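Local coordinates for glycosyl hydrolases family 31 family protein (Aspergillus niger, PDB 6DRU) that releases alpha-xylose from the non-reducing terminal glucose of xyloglucan oligosaccharides as a family 31 glycoside hydrolase, at residues A33-P38 with R124-P129; G132-A137 with S212-D217; F189-P194 with T206-A211; T18-P23 with M62-A67. All coordinates share one frame; numbering follows the deposited sequence.

Interaction 1: A33-P38 with R124-P129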
loop_
_atom_site.group_PDB
_atom_site.type_symbol
_atom_site.label_atom_id
_atom_site.label_comp_id
_atom_site.label_asym_id
_atom_site.label_seq_id
_atom_site.Cartn_x
_atom_site.Cartn_y
_atom_site.Cartn_z
ATOM N N ALA A 33 -3.854 -18.370 15.130
ATOM C CA ALA A 33 -4.479 -17.112 15.507
ATOM C C ALA A 33 -4.781 -16.292 14.262
ATOM O O ALA A 33 -4.008 -16.305 13.300
ATOM C CB ALA A 33 -3.585 -16.308 16.462
ATOM N N TRP A 34 -5.909 -15.575 14.291
ATOM C CA TRP A 34 -6.321 -14.744 13.169
ATOM C C TRP A 34 -7.199 -13.599 13.655
ATOM O O TRP A 34 -8.018 -13.800 14.563
ATOM C CB TRP A 34 -7.077 -15.558 12.113
ATOM C CG TRP A 34 -8.351 -16.188 12.607
ATOM C CD1 TRP A 34 -9.596 -15.629 12.606
ATOM C CD2 TRP A 34 -8.503 -17.502 13.158
ATOM N NE1 TRP A 34 -10.512 -16.510 13.127
ATOM C CE2 TRP A 34 -9.866 -17.667 13.474
ATOM C CE3 TRP A 34 -7.619 -18.553 13.418
ATOM C CZ2 TRP A 34 -10.366 -18.841 14.034
ATOM C CZ3 TRP A 34 -8.117 -19.718 13.977
ATOM C CH2 TRP A 34 -9.478 -19.851 14.277
ATOM N N PRO A 35 -7.041 -12.396 13.092
ATOM C CA PRO A 35 -7.943 -11.290 13.440
ATOM C C PRO A 35 -9.113 -11.132 12.476
ATOM O O PRO A 35 -8.935 -11.166 11.253
ATOM C CB PRO A 35 -7.018 -10.070 13.395
ATOM C CG PRO A 35 -6.012 -10.421 12.342
ATOM C CD PRO A 35 -5.852 -11.928 12.358
ATOM N N PHE A 36 -10.317 -10.970 13.034
ATOM C CA PHE A 36 -11.543 -10.665 12.296
ATOM C C PHE A 36 -12.009 -11.791 11.375
ATOM O O PHE A 36 -13.044 -12.412 11.639
ATOM C CB PHE A 36 -11.381 -9.370 11.493
ATOM C CG PHE A 36 -11.365 -8.127 12.342
ATOM C CD1 PHE A 36 -12.546 -7.600 12.839
ATOM C CD2 PHE A 36 -10.172 -7.484 12.636
ATOM C CE1 PHE A 36 -12.540 -6.458 13.619
ATOM C CE2 PHE A 36 -10.160 -6.337 13.414
ATOM C CZ PHE A 36 -11.346 -5.825 13.906
ATOM N N ARG A 37 -11.267 -12.070 10.292
ATOM C CA ARG A 37 -11.820 -13.007 9.315
ATOM C C ARG A 37 -11.309 -14.414 9.567
ATOM O O ARG A 37 -10.099 -14.603 9.766
ATOM C CB ARG A 37 -11.477 -12.594 7.881
ATOM C CG ARG A 37 -11.741 -11.137 7.525
ATOM C CD ARG A 37 -10.625 -10.211 7.978
ATOM N NE ARG A 37 -11.007 -8.811 7.842
ATOM C CZ ARG A 37 -10.294 -7.797 8.316
ATOM N NH1 ARG A 37 -9.158 -8.028 8.959
ATOM N NH2 ARG A 37 -10.717 -6.552 8.142
ATOM N N PRO A 38 -12.191 -15.408 9.540
ATOM C CA PRO A 38 -11.779 -16.792 9.804
ATOM C C PRO A 38 -10.890 -17.318 8.692
ATOM O O PRO A 38 -10.863 -16.752 7.587
ATOM C CB PRO A 38 -13.115 -17.553 9.859
ATOM C CG PRO A 38 -14.152 -16.501 10.091
ATOM C CD PRO A 38 -13.647 -15.290 9.378
ATOM N N ARG A 124 1.207 -10.525 19.937
ATOM C CA ARG A 124 0.544 -10.931 18.698
ATOM C C ARG A 124 0.126 -9.646 17.988
ATOM O O ARG A 124 -1.005 -9.179 18.140
ATOM C CB ARG A 124 -0.653 -11.847 18.976
ATOM C CG ARG A 124 -0.298 -13.110 19.747
ATOM C CD ARG A 124 -1.463 -14.092 19.792
ATOM N NE ARG A 124 -2.597 -13.574 20.552
ATOM C CZ ARG A 124 -2.797 -13.802 21.847
ATOM N NH1 ARG A 124 -1.936 -14.538 22.535
ATOM N NH2 ARG A 124 -3.859 -13.290 22.454
ATOM N N TYR A 125 1.046 -9.075 17.215
ATOM C CA TYR A 125 0.858 -7.770 16.597
ATOM C C TYR A 125 0.387 -7.935 15.158
ATOM O O TYR A 125 0.998 -8.677 14.381
ATOM C CB TYR A 125 2.158 -6.965 16.638
ATOM C CG TYR A 125 1.980 -5.491 16.362
ATOM C CD1 TYR A 125 2.044 -4.994 15.068
ATOM C CD2 TYR A 125 1.750 -4.593 17.398
ATOM C CE1 TYR A 125 1.882 -3.644 14.809
ATOM C CE2 TYR A 125 1.587 -3.242 17.151
ATOM C CZ TYR A 125 1.654 -2.772 15.855
ATOM O OH TYR A 125 1.493 -1.428 15.602
ATOM N N TYR A 126 -0.693 -7.240 14.805
ATOM C CA TYR A 126 -1.258 -7.279 13.464
ATOM C C TYR A 126 -1.205 -5.891 12.842
ATOM O O TYR A 126 -1.380 -4.882 13.532
ATOM C CB TYR A 126 -2.702 -7.787 13.483
ATOM C CG TYR A 126 -2.870 -9.115 14.181
ATOM C CD1 TYR A 126 -2.484 -10.298 13.567
ATOM C CD2 TYR A 126 -3.421 -9.184 15.454
ATOM C CE1 TYR A 126 -2.638 -11.516 14.204
ATOM C CE2 TYR A 126 -3.580 -10.396 16.098
ATOM C CZ TYR A 126 -3.188 -11.558 15.469
ATOM O OH TYR A 126 -3.345 -12.766 16.110
ATOM N N TYR A 127 -0.966 -5.847 11.534
ATOM C CA TYR A 127 -0.818 -4.590 10.812
ATOM C C TYR A 127 -1.346 -4.778 9.399
ATOM O O TYR A 127 -0.998 -5.759 8.734
ATOM C CB TYR A 127 0.648 -4.148 10.797
ATOM C CG TYR A 127 0.955 -2.988 9.879
ATOM C CD1 TYR A 127 0.657 -1.684 10.249
ATOM C CD2 TYR A 127 1.571 -3.197 8.653
ATOM C CE1 TYR A 127 0.949 -0.619 9.413
ATOM C CE2 TYR A 127 1.868 -2.141 7.810
ATOM C CZ TYR A 127 1.556 -0.854 8.194
ATOM O OH TYR A 127 1.853 0.198 7.354
ATOM N N TRP A 128 -2.181 -3.844 8.947
ATOM C CA TRP A 128 -2.809 -3.929 7.631
ATOM C C TRP A 128 -2.180 -2.913 6.690
ATOM O O TRP A 128 -2.462 -1.710 6.796
ATOM C CB TRP A 128 -4.320 -3.703 7.736
ATOM C CG TRP A 128 -5.063 -4.890 8.270
ATOM C CD1 TRP A 128 -5.605 -5.911 7.546
ATOM C CD2 TRP A 128 -5.337 -5.185 9.646
ATOM N NE1 TRP A 128 -6.205 -6.820 8.384
ATOM C CE2 TRP A 128 -6.053 -6.399 9.678
ATOM C CE3 TRP A 128 -5.049 -4.540 10.853
ATOM C CZ2 TRP A 128 -6.483 -6.979 10.868
ATOM C CZ3 TRP A 128 -5.478 -5.118 12.033
ATOM C CH2 TRP A 128 -6.187 -6.325 12.032
ATOM N N PRO A 129 -1.328 -3.338 5.758
ATOM C CA PRO A 129 -0.648 -2.377 4.882
ATOM C C PRO A 129 -1.437 -2.046 3.624
ATOM O O PRO A 129 -1.232 -0.988 3.023
ATOM C CB PRO A 129 0.660 -3.097 4.542
ATOM C CG PRO A 129 0.274 -4.545 4.542
ATOM C CD PRO A 129 -0.820 -4.709 5.575
#
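Pro35 and Tyr126 face each other with CA atoms 7.8 Å apart, in strands 33-35 and 124-127, which run the same way at 38° between their axes. No hydrogen bond joins the two segments, and the axes come no closer than 9.0 Å, so the contact is made by side chains. Pro35 lies over one face of the Tyr126 ring, its CG 3.9 Å from the ring centroid in a CH-pi contact, while CD touches CE1 of the same ring. The phenol oxygen of Tyr126 lies beside Ala33 CB and bonds to Glu17. The same Pro35 CG also meets Trp128 CZ2 at 3.8 Å, with CB close by. Trp128 CZ2 sits at the edge of the Phe36 ring as well. Arg37 bends at chi2 (82°) and crosses the indole, with NH1 3.4 Å from Trp128 CZ2. Arg37 NH1 and Trp128 NE1 are both donors and do not bond each other; NE1 bonds Ala133 O, and the other terminal nitrogen, NH2, bonds Asn426 OD1 and Gly430 O of the second subunit. Non-bonded strands from different sheets, meeting through proline and aromatic rings at this angle, are characteristic of aligned beta-sandwich packing, here in the N-terminal region beside a subunit interface.

Interaction 2: G132-A137 with S212-D217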
loop_
_atom_site.group_PDB
_atom_site.type_symbol
_atom_site.label_atom_id
_atom_site.label_comp_id
_atom_site.label_asym_id
_atom_site.label_seq_id
_atom_site.Cartn_x
_atom_site.Cartn_y
_atom_site.Cartn_z
ATOM N N GLY A 132 -7.029 -4.321 1.401
ATOM C CA GLY A 132 -7.754 -5.539 1.695
ATOM C C GLY A 132 -7.578 -5.978 3.132
ATOM O O GLY A 132 -7.125 -5.223 3.995
ATOM N N ALA A 133 -7.939 -7.236 3.385
ATOM C CA ALA A 133 -7.929 -7.787 4.732
ATOM C C ALA A 133 -6.650 -8.540 5.072
ATOM O O ALA A 133 -6.461 -8.896 6.239
ATOM C CB ALA A 133 -9.130 -8.719 4.934
ATOM N N GLU A 134 -5.779 -8.794 4.096
ATOM C CA GLU A 134 -4.509 -9.446 4.391
ATOM C C GLU A 134 -3.666 -8.562 5.298
ATOM O O GLU A 134 -3.666 -7.334 5.174
ATOM C CB GLU A 134 -3.746 -9.751 3.102
ATOM C CG GLU A 134 -4.440 -10.735 2.178
ATOM C CD GLU A 134 -3.706 -10.912 0.860
ATOM O OE1 GLU A 134 -2.739 -11.702 0.819
ATOM O OE2 GLU A 134 -4.090 -10.251 -0.130
ATOM N N PHE A 135 -2.945 -9.193 6.220
ATOM C CA PHE A 135 -2.225 -8.478 7.261
ATOM C C PHE A 135 -0.806 -9.011 7.386
ATOM O O PHE A 135 -0.500 -10.136 6.983
ATOM C CB PHE A 135 -2.936 -8.598 8.619
ATOM C CG PHE A 135 -3.118 -10.019 9.082
ATOM C CD1 PHE A 135 -4.238 -10.746 8.708
ATOM C CD2 PHE A 135 -2.165 -10.629 9.884
ATOM C CE1 PHE A 135 -4.406 -12.055 9.127
ATOM C CE2 PHE A 135 -2.328 -11.936 10.305
ATOM C CZ PHE A 135 -3.449 -12.650 9.924
ATOM N N SER A 136 0.056 -8.177 7.956
ATOM C CA SER A 136 1.378 -8.583 8.397
ATOM C C SER A 136 1.325 -8.917 9.883
ATOM O O SER A 136 0.564 -8.315 10.646
ATOM C CB SER A 136 2.411 -7.486 8.129
ATOM O OG SER A 136 2.544 -6.623 9.243
ATOM N N ALA A 137 2.131 -9.894 10.290
ATOM C CA ALA A 137 2.081 -10.414 11.649
ATOM C C ALA A 137 3.468 -10.397 12.267
ATOM O O ALA A 137 4.461 -10.689 11.595
ATOM C CB ALA A 137 1.520 -11.839 11.679
ATOM N N SER A 212 2.841 -11.003 4.607
ATOM C CA SER A 212 1.433 -10.964 4.244
ATOM C C SER A 212 0.850 -12.350 4.457
ATOM O O SER A 212 1.393 -13.336 3.950
ATOM C CB SER A 212 1.243 -10.515 2.790
ATOM O OG SER A 212 -0.121 -10.584 2.406
ATOM N N THR A 213 -0.244 -12.421 5.207
ATOM C CA THR A 213 -0.868 -13.701 5.512
ATOM C C THR A 213 -2.304 -13.456 5.945
ATOM O O THR A 213 -2.713 -12.323 6.210
ATOM C CB THR A 213 -0.095 -14.456 6.598
ATOM O OG1 THR A 213 -0.679 -15.750 6.791
ATOM C CG2 THR A 213 -0.136 -13.688 7.910
ATOM N N THR A 214 -3.069 -14.544 6.007
ATOM C CA THR A 214 -4.420 -14.521 6.545
ATOM C C THR A 214 -4.553 -15.348 7.813
ATOM O O THR A 214 -5.659 -15.446 8.358
ATOM C CB THR A 214 -5.427 -15.021 5.500
ATOM O OG1 THR A 214 -5.229 -16.423 5.272
ATOM C CG2 THR A 214 -5.252 -14.266 4.188
ATOM N N LEU A 215 -3.460 -15.937 8.302
ATOM C CA LEU A 215 -3.496 -16.844 9.442
ATOM C C LEU A 215 -2.090 -17.128 9.953
ATOM O O LEU A 215 -1.191 -17.443 9.166
ATOM C CB LEU A 215 -4.187 -18.155 9.061
ATOM C CG LEU A 215 -4.086 -19.291 10.081
ATOM C CD1 LEU A 215 -4.790 -18.915 11.371
ATOM C CD2 LEU A 215 -4.651 -20.583 9.510
ATOM N N VAL A 216 -1.890 -17.023 11.266
ATOM C CA VAL A 216 -0.627 -17.367 11.909
ATOM C C VAL A 216 -0.738 -18.784 12.452
ATOM O O VAL A 216 -1.783 -19.175 12.987
ATOM C CB VAL A 216 -0.279 -16.364 13.026
ATOM C CG1 VAL A 216 1.070 -16.692 13.638
ATOM C CG2 VAL A 216 -0.281 -14.948 12.480
ATOM N N ASP A 217 0.338 -19.559 12.316
ATOM C CA ASP A 217 0.308 -20.979 12.655
ATOM C C ASP A 217 1.698 -21.415 13.092
ATOM O O ASP A 217 2.660 -21.273 12.330
ATOM C CB ASP A 217 -0.172 -21.804 11.454
ATOM C CG ASP A 217 -0.368 -23.275 11.783
ATOM O OD1 ASP A 217 -0.252 -23.653 12.968
ATOM O OD2 ASP A 217 -0.651 -24.055 10.848
#
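Phe135 and Thr213 form an antiparallel hydrogen-bonded pair. Phe135 N donates to Thr213 O at 3.1 Å in a nearly straight bond, and Thr213 N returns a bond to Phe135 O at 2.9 Å. Ser212 adds a CA-H...O contact to that second carbonyl. The Phe135 ring turns back over its own partner: CG stands between the backbone N and the carbonyl carbon (chi1 58°), and Thr213 O lies 3.3 Å above one ring face, offset toward the rim. Further out, CE1 and CZ rest against the backbone where Thr214 passes into Leu215, and CE2 touches Thr213 CG2 at 3.7 Å. Val216 CG2 approaches the ring edge near its plane and also meets Ala137 CB at 3.7 Å. Away from the ring, the Glu134 and Thr214 side chains cross obliquely, CG to CG2 at 4.1 Å.

Within the turn that presents these groups, Thr213 OG1 donates to Leu215 O at 3.0 Å, with the hydroxyl above the carbonyl plane; from outside, Glu43 bonds Thr214 OG1. Tyr126 meets the Phe135 ring edge-to-face, and Glu134 of the second subunit offers its OE2 to Glu134 N, so this corner also borders a subunit interface. Here the chain leaves strand 205-213, which pairs with strand 135-142 in one sheet, and within a few residues enters strand 216-222 of the other. A chain passing at a corner from one sheet to the facing one is a feature of beta sandwiches, and in this N-terminal region the Phe135 ring packs against the corner.

Interaction 3: F189-P194 with T206-A211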
loop_
_atom_site.group_PDB
_atom_site.type_symbol
_atom_site.label_atom_id
_atom_site.label_comp_id
_atom_site.label_asym_id
_atom_site.label_seq_id
_atom_site.Cartn_x
_atom_site.Cartn_y
_atom_site.Cartn_z
ATOM N N PHE A 189 10.495 -25.777 17.728
ATOM C CA PHE A 189 9.503 -24.794 17.314
ATOM C C PHE A 189 9.441 -24.755 15.796
ATOM O O PHE A 189 10.481 -24.732 15.131
ATOM C CB PHE A 189 9.855 -23.411 17.882
ATOM C CG PHE A 189 8.794 -22.364 17.676
ATOM C CD1 PHE A 189 8.729 -21.643 16.494
ATOM C CD2 PHE A 189 7.880 -22.079 18.677
ATOM C CE1 PHE A 189 7.763 -20.672 16.307
ATOM C CE2 PHE A 189 6.912 -21.108 18.496
ATOM C CZ PHE A 189 6.853 -20.404 17.310
ATOM N N ILE A 190 8.225 -24.749 15.253
ATOM C CA ILE A 190 7.995 -24.703 13.814
ATOM C C ILE A 190 7.074 -23.531 13.514
ATOM O O ILE A 190 5.932 -23.499 13.984
ATOM C CB ILE A 190 7.381 -26.009 13.283
ATOM C CG1 ILE A 190 8.268 -27.202 13.633
ATOM C CG2 ILE A 190 7.171 -25.925 11.776
ATOM C CD1 ILE A 190 7.679 -28.534 13.221
ATOM N N TRP A 191 7.570 -22.571 12.735
ATOM C CA TRP A 191 6.774 -21.445 12.247
ATOM C C TRP A 191 6.176 -21.872 10.912
ATOM O O TRP A 191 6.771 -21.686 9.850
ATOM C CB TRP A 191 7.647 -20.200 12.142
ATOM C CG TRP A 191 6.987 -18.932 11.669
ATOM C CD1 TRP A 191 7.113 -18.359 10.437
ATOM C CD2 TRP A 191 6.143 -18.057 12.431
ATOM N NE1 TRP A 191 6.391 -17.192 10.377
ATOM C CE2 TRP A 191 5.785 -16.985 11.587
ATOM C CE3 TRP A 191 5.648 -18.079 13.738
ATOM C CZ2 TRP A 191 4.955 -15.949 12.008
ATOM C CZ3 TRP A 191 4.823 -17.047 14.154
ATOM C CH2 TRP A 191 4.486 -15.996 13.291
ATOM N N ASN A 192 4.985 -22.471 10.973
ATOM C CA ASN A 192 4.341 -23.091 9.811
ATOM C C ASN A 192 3.699 -22.013 8.935
ATOM O O ASN A 192 2.478 -21.845 8.875
ATOM C CB ASN A 192 3.319 -24.125 10.264
ATOM C CG ASN A 192 2.748 -24.928 9.112
ATOM O OD1 ASN A 192 3.396 -25.108 8.080
ATOM N ND2 ASN A 192 1.526 -25.417 9.281
ATOM N N MET A 193 4.559 -21.273 8.232
ATOM C CA MET A 193 4.133 -20.133 7.433
ATOM C C MET A 193 4.921 -20.102 6.127
ATOM O O MET A 193 6.159 -20.215 6.152
ATOM C CB MET A 193 4.330 -18.822 8.201
ATOM C CG MET A 193 3.654 -18.782 9.561
ATOM S SD MET A 193 1.892 -18.431 9.449
ATOM C CE MET A 193 1.926 -16.658 9.208
ATOM N N PRO A 194 4.252 -19.960 4.982
ATOM C CA PRO A 194 4.960 -19.824 3.704
ATOM C C PRO A 194 5.342 -18.399 3.335
ATOM O O PRO A 194 5.947 -18.198 2.276
ATOM C CB PRO A 194 3.932 -20.375 2.709
ATOM C CG PRO A 194 2.627 -19.969 3.296
ATOM C CD PRO A 194 2.792 -20.032 4.797
ATOM N N THR A 206 12.385 -13.811 21.191
ATOM C CA THR A 206 12.360 -14.487 19.903
ATOM C C THR A 206 11.142 -13.999 19.130
ATOM O O THR A 206 10.016 -14.064 19.636
ATOM C CB THR A 206 12.307 -16.005 20.079
ATOM O OG1 THR A 206 13.480 -16.447 20.773
ATOM C CG2 THR A 206 12.236 -16.694 18.726
ATOM N N ARG A 207 11.362 -13.513 17.910
ATOM C CA ARG A 207 10.296 -12.902 17.127
ATOM C C ARG A 207 10.282 -13.461 15.712
ATOM O O ARG A 207 11.321 -13.508 15.046
ATOM C CB ARG A 207 10.445 -11.379 17.081
ATOM C CG ARG A 207 9.331 -10.690 16.322
ATOM C CD ARG A 207 9.479 -9.183 16.356
ATOM N NE ARG A 207 8.440 -8.557 17.167
ATOM C CZ ARG A 207 8.226 -7.247 17.223
ATOM N NH1 ARG A 207 8.981 -6.421 16.511
ATOM N NH2 ARG A 207 7.258 -6.763 17.988
ATOM N N PHE A 208 9.100 -13.871 15.260
ATOM C CA PHE A 208 8.862 -14.276 13.882
ATOM C C PHE A 208 7.871 -13.313 13.248
ATOM O O PHE A 208 6.924 -12.865 13.904
ATOM C CB PHE A 208 8.323 -15.706 13.807
ATOM C CG PHE A 208 9.265 -16.736 14.355
ATOM C CD1 PHE A 208 9.257 -17.054 15.704
ATOM C CD2 PHE A 208 10.160 -17.386 13.522
ATOM C CE1 PHE A 208 10.126 -18.003 16.213
ATOM C CE2 PHE A 208 11.032 -18.336 14.024
ATOM C CZ PHE A 208 11.015 -18.644 15.373
ATOM N N THR A 209 8.085 -12.995 11.971
ATOM C CA THR A 209 7.213 -12.080 11.250
ATOM C C THR A 209 6.755 -12.712 9.942
ATOM O O THR A 209 7.420 -13.594 9.390
ATOM C CB THR A 209 7.898 -10.735 10.945
ATOM O OG1 THR A 209 8.930 -10.927 9.971
ATOM C CG2 THR A 209 8.502 -10.135 12.208
ATOM N N ALA A 210 5.606 -12.248 9.456
ATOM C CA ALA A 210 5.053 -12.672 8.176
ATOM C C ALA A 210 4.657 -11.429 7.396
ATOM O O ALA A 210 3.877 -10.608 7.892
ATOM C CB ALA A 210 3.850 -13.598 8.371
ATOM N N ALA A 211 5.191 -11.290 6.179
ATOM C CA ALA A 211 4.957 -10.079 5.395
ATOM C C ALA A 211 3.486 -9.921 5.033
ATOM O O ALA A 211 2.929 -8.821 5.132
ATOM C CB ALA A 211 5.820 -10.099 4.134
#
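Phe208 CB sits over the centre of the Trp191 six-membered ring, 3.4 Å from its centroid in a CH-pi contact. This is the tight part of the contact, an aromatic cluster of Phe189, Trp191 and Phe208. With Trp191 CG anti to the backbone N (chi1 -179°), the indole extends toward strand 206-210. Its opposite face carries Met193 CG, offset toward the rim. The Phe208 ring runs nearly parallel to that of Phe189, planes 12° apart, but the two are slid so far that they barely overlap; CE1 meets CE1 at 3.6 Å. Toward the turn the packing thins. Ala210 CB is only near the indole edge, 4.5 Å from Trp191 CZ2, and its closer neighbour is Met193 CE at 3.7 Å, brought there by a chain bent at chi2 and chi3. Beyond these buried residues Pro194 and Ala211 are partly exposed and do not touch. No hydrogen bond links the segments. Strand 187-191 runs between strands 216-222 and 176-183 of one sheet, and strand 205-213 between 135-142 and 197-201 of the facing sheet. Pro179 and Phe181 from one sheet, Met199 and Phe141 from the other, also pack on Phe208 in the sandwich core.

Interaction 4: T18-P23 with M62-A67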
loop_
_atom_site.group_PDB
_atom_site.type_symbol
_atom_site.label_atom_id
_atom_site.label_comp_id
_atom_site.label_asym_id
_atom_site.label_seq_id
_atom_site.Cartn_x
_atom_site.Cartn_y
_atom_site.Cartn_z
ATOM N N THR A 18 -8.957 -14.486 17.302
ATOM C CA THR A 18 -9.281 -15.821 17.785
ATOM C C THR A 18 -8.007 -16.653 17.834
ATOM O O THR A 18 -7.254 -16.689 16.856
ATOM C CB THR A 18 -10.316 -16.494 16.882
ATOM O OG1 THR A 18 -11.480 -15.663 16.784
ATOM C CG2 THR A 18 -10.717 -17.848 17.447
ATOM N N ILE A 19 -7.773 -17.323 18.959
ATOM C CA ILE A 19 -6.604 -18.177 19.143
ATOM C C ILE A 19 -7.090 -19.594 19.405
ATOM O O ILE A 19 -7.844 -19.833 20.357
ATOM C CB ILE A 19 -5.700 -17.694 20.290
ATOM C CG1 ILE A 19 -5.270 -16.239 20.081
ATOM C CG2 ILE A 19 -4.481 -18.593 20.411
ATOM C CD1 ILE A 19 -6.117 -15.236 20.833
ATOM N N LEU A 20 -6.659 -20.533 18.564
ATOM C CA LEU A 20 -7.042 -21.937 18.672
ATOM C C LEU A 20 -5.799 -22.753 19.008
ATOM O O LEU A 20 -4.920 -22.932 18.158
ATOM C CB LEU A 20 -7.691 -22.425 17.379
ATOM C CG LEU A 20 -8.024 -23.915 17.302
ATOM C CD1 LEU A 20 -9.052 -24.286 18.356
ATOM C CD2 LEU A 20 -8.517 -24.287 15.912
ATOM N N ILE A 21 -5.727 -23.242 20.243
ATOM C CA ILE A 21 -4.612 -24.054 20.716
ATOM C C ILE A 21 -5.097 -25.493 20.826
ATOM O O ILE A 21 -6.085 -25.771 21.517
ATOM C CB ILE A 21 -4.076 -23.552 22.064
ATOM C CG1 ILE A 21 -3.882 -22.036 22.032
ATOM C CG2 ILE A 21 -2.768 -24.248 22.407
ATOM C CD1 ILE A 21 -4.557 -21.318 23.180
ATOM N N GLN A 22 -4.405 -26.408 20.150
ATOM C CA GLN A 22 -4.776 -27.813 20.163
ATOM C C GLN A 22 -3.570 -28.676 20.507
ATOM O O GLN A 22 -2.445 -28.370 20.093
ATOM C CB GLN A 22 -5.331 -28.253 18.801
ATOM C CG GLN A 22 -6.383 -27.330 18.221
ATOM C CD GLN A 22 -6.690 -27.648 16.772
ATOM O OE1 GLN A 22 -5.852 -27.452 15.891
ATOM N NE2 GLN A 22 -7.892 -28.149 16.519
ATOM N N PRO A 23 -3.769 -29.756 21.262
ATOM C CA PRO A 23 -2.704 -30.754 21.393
ATOM C C PRO A 23 -2.422 -31.382 20.038
ATOM O O PRO A 23 -3.339 -31.691 19.275
ATOM C CB PRO A 23 -3.285 -31.768 22.385
ATOM C CG PRO A 23 -4.767 -31.588 22.285
ATOM C CD PRO A 23 -4.979 -30.130 22.012
ATOM N N MET A 62 -10.106 -28.136 12.814
ATOM C CA MET A 62 -10.409 -26.980 13.642
ATOM C C MET A 62 -11.103 -27.358 14.949
ATOM O O MET A 62 -11.674 -26.486 15.613
ATOM C CB MET A 62 -11.276 -25.992 12.855
ATOM C CG MET A 62 -10.785 -24.554 12.885
ATOM S SD MET A 62 -9.323 -24.302 11.861
ATOM C CE MET A 62 -9.956 -24.761 10.248
ATOM N N SER A 63 -11.055 -28.630 15.338
ATOM C CA SER A 63 -11.851 -29.098 16.464
ATOM C C SER A 63 -11.293 -28.594 17.791
ATOM O O SER A 63 -10.078 -28.485 17.975
ATOM C CB SER A 63 -11.909 -30.626 16.471
ATOM O OG SER A 63 -10.645 -31.181 16.794
ATOM N N TYR A 64 -12.198 -28.285 18.717
ATOM C CA TYR A 64 -11.821 -27.852 20.054
ATOM C C TYR A 64 -12.908 -28.266 21.035
ATOM O O TYR A 64 -14.042 -28.561 20.651
ATOM C CB TYR A 64 -11.585 -26.337 20.116
ATOM C CG TYR A 64 -12.779 -25.506 19.706
ATOM C CD1 TYR A 64 -12.997 -25.182 18.373
ATOM C CD2 TYR A 64 -13.689 -25.047 20.650
ATOM C CE1 TYR A 64 -14.088 -24.423 17.992
ATOM C CE2 TYR A 64 -14.782 -24.289 20.278
ATOM C CZ TYR A 64 -14.977 -23.981 18.947
ATOM O OH TYR A 64 -16.063 -23.225 18.571
ATOM N N ASP A 65 -12.543 -28.281 22.315
ATOM C CA ASP A 65 -13.433 -28.702 23.388
ATOM C C ASP A 65 -13.979 -27.553 24.214
ATOM O O ASP A 65 -15.113 -27.637 24.688
ATOM C CB ASP A 65 -12.710 -29.671 24.334
ATOM C CG ASP A 65 -13.048 -31.121 24.060
ATOM O OD1 ASP A 65 -13.787 -31.388 23.090
ATOM O OD2 ASP A 65 -12.579 -31.995 24.823
ATOM N N THR A 66 -13.206 -26.486 24.392
ATOM C CA THR A 66 -13.560 -25.401 25.293
ATOM C C THR A 66 -13.434 -24.071 24.569
ATOM O O THR A 66 -12.469 -23.842 23.833
ATOM C CB THR A 66 -12.662 -25.404 26.542
ATOM O OG1 THR A 66 -12.652 -26.716 27.120
ATOM C CG2 THR A 66 -13.161 -24.403 27.573
ATOM N N ALA A 67 -14.415 -23.199 24.782
ATOM C CA ALA A 67 -14.417 -21.852 24.228
ATOM C C ALA A 67 -14.511 -20.851 25.369
ATOM O O ALA A 67 -15.329 -21.017 26.280
ATOM C CB ALA A 67 -15.575 -21.656 23.248
#
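Gln22 reaches from strand 18-23 to the backbone of Ser63, the one hydrogen bond between the two segments. Its CB already points toward segment 62-67. CG stands anti to the carbonyl carbon (chi1 -48°), from where it approaches Ser63 O at 3.9 Å, and the extended chain brings CD to 3.7 Å from the same oxygen. At the tip NE2 donates to Ser63 O at 2.6 Å, and the acceptor lies close to the plane of the Gln22 amide. NE2 also bonds to Gly61 O, just before the segment, while the other end of the amide, OE1, accepts from Arg32 on the adjacent strand.

Two residues earlier, Leu20 supplies the apolar half. Its CG is anti to the backbone N (chi1 174°), and the two methyls divide the loop between them: CD1 meets Tyr64 CB at 3.7 Å, and CD2 meets Met62 CG at 3.8 Å. Both neighbours cross Leu20 at about a right angle. The aliphatic root of Tyr64 comes closest, with its ring oblique to the methyl. Ser63 turns its hydroxyl to His60 O.

Ile21 faces away from this loop, so residues 62-64 lie against the side of the strand that carries Leu20 and Gln22, ahead of edge strand 66-68. The polar part of the contact engages main-chain carbonyls and the apolar part side chains, consistent with a loop held in both ways: one amide satisfies two backbone carbonyls, the bond from Arg32 to OE1 is consistent with this orientation of the amide, and the Leu20 methyls pack alongside.

In the fold
From the N terminus, strand 18-23 opens interaction 4, and 33-38 opens interaction 1 before 62-67 closes interaction 4, so these two contacts cross. Interaction 1 closes at 124-129. Interaction 2 then opens at 132-137 and closes at 212-217, with interaction 3, between 189-194 and 206-211, lying wholly within that span. Interactions 1, 2 and 3 tie the eight-stranded sheet to the five-stranded one, whereas interaction 4 holds a loop against the former near its edge. Backbone hydrogen bonds also join neighbouring contacts: Trp34 to Thr18, Tyr127 to Ser136 and Ala137 to Ala210. The centres of interactions 1 and 2 are about 6 Å apart, and both touch the second subunit.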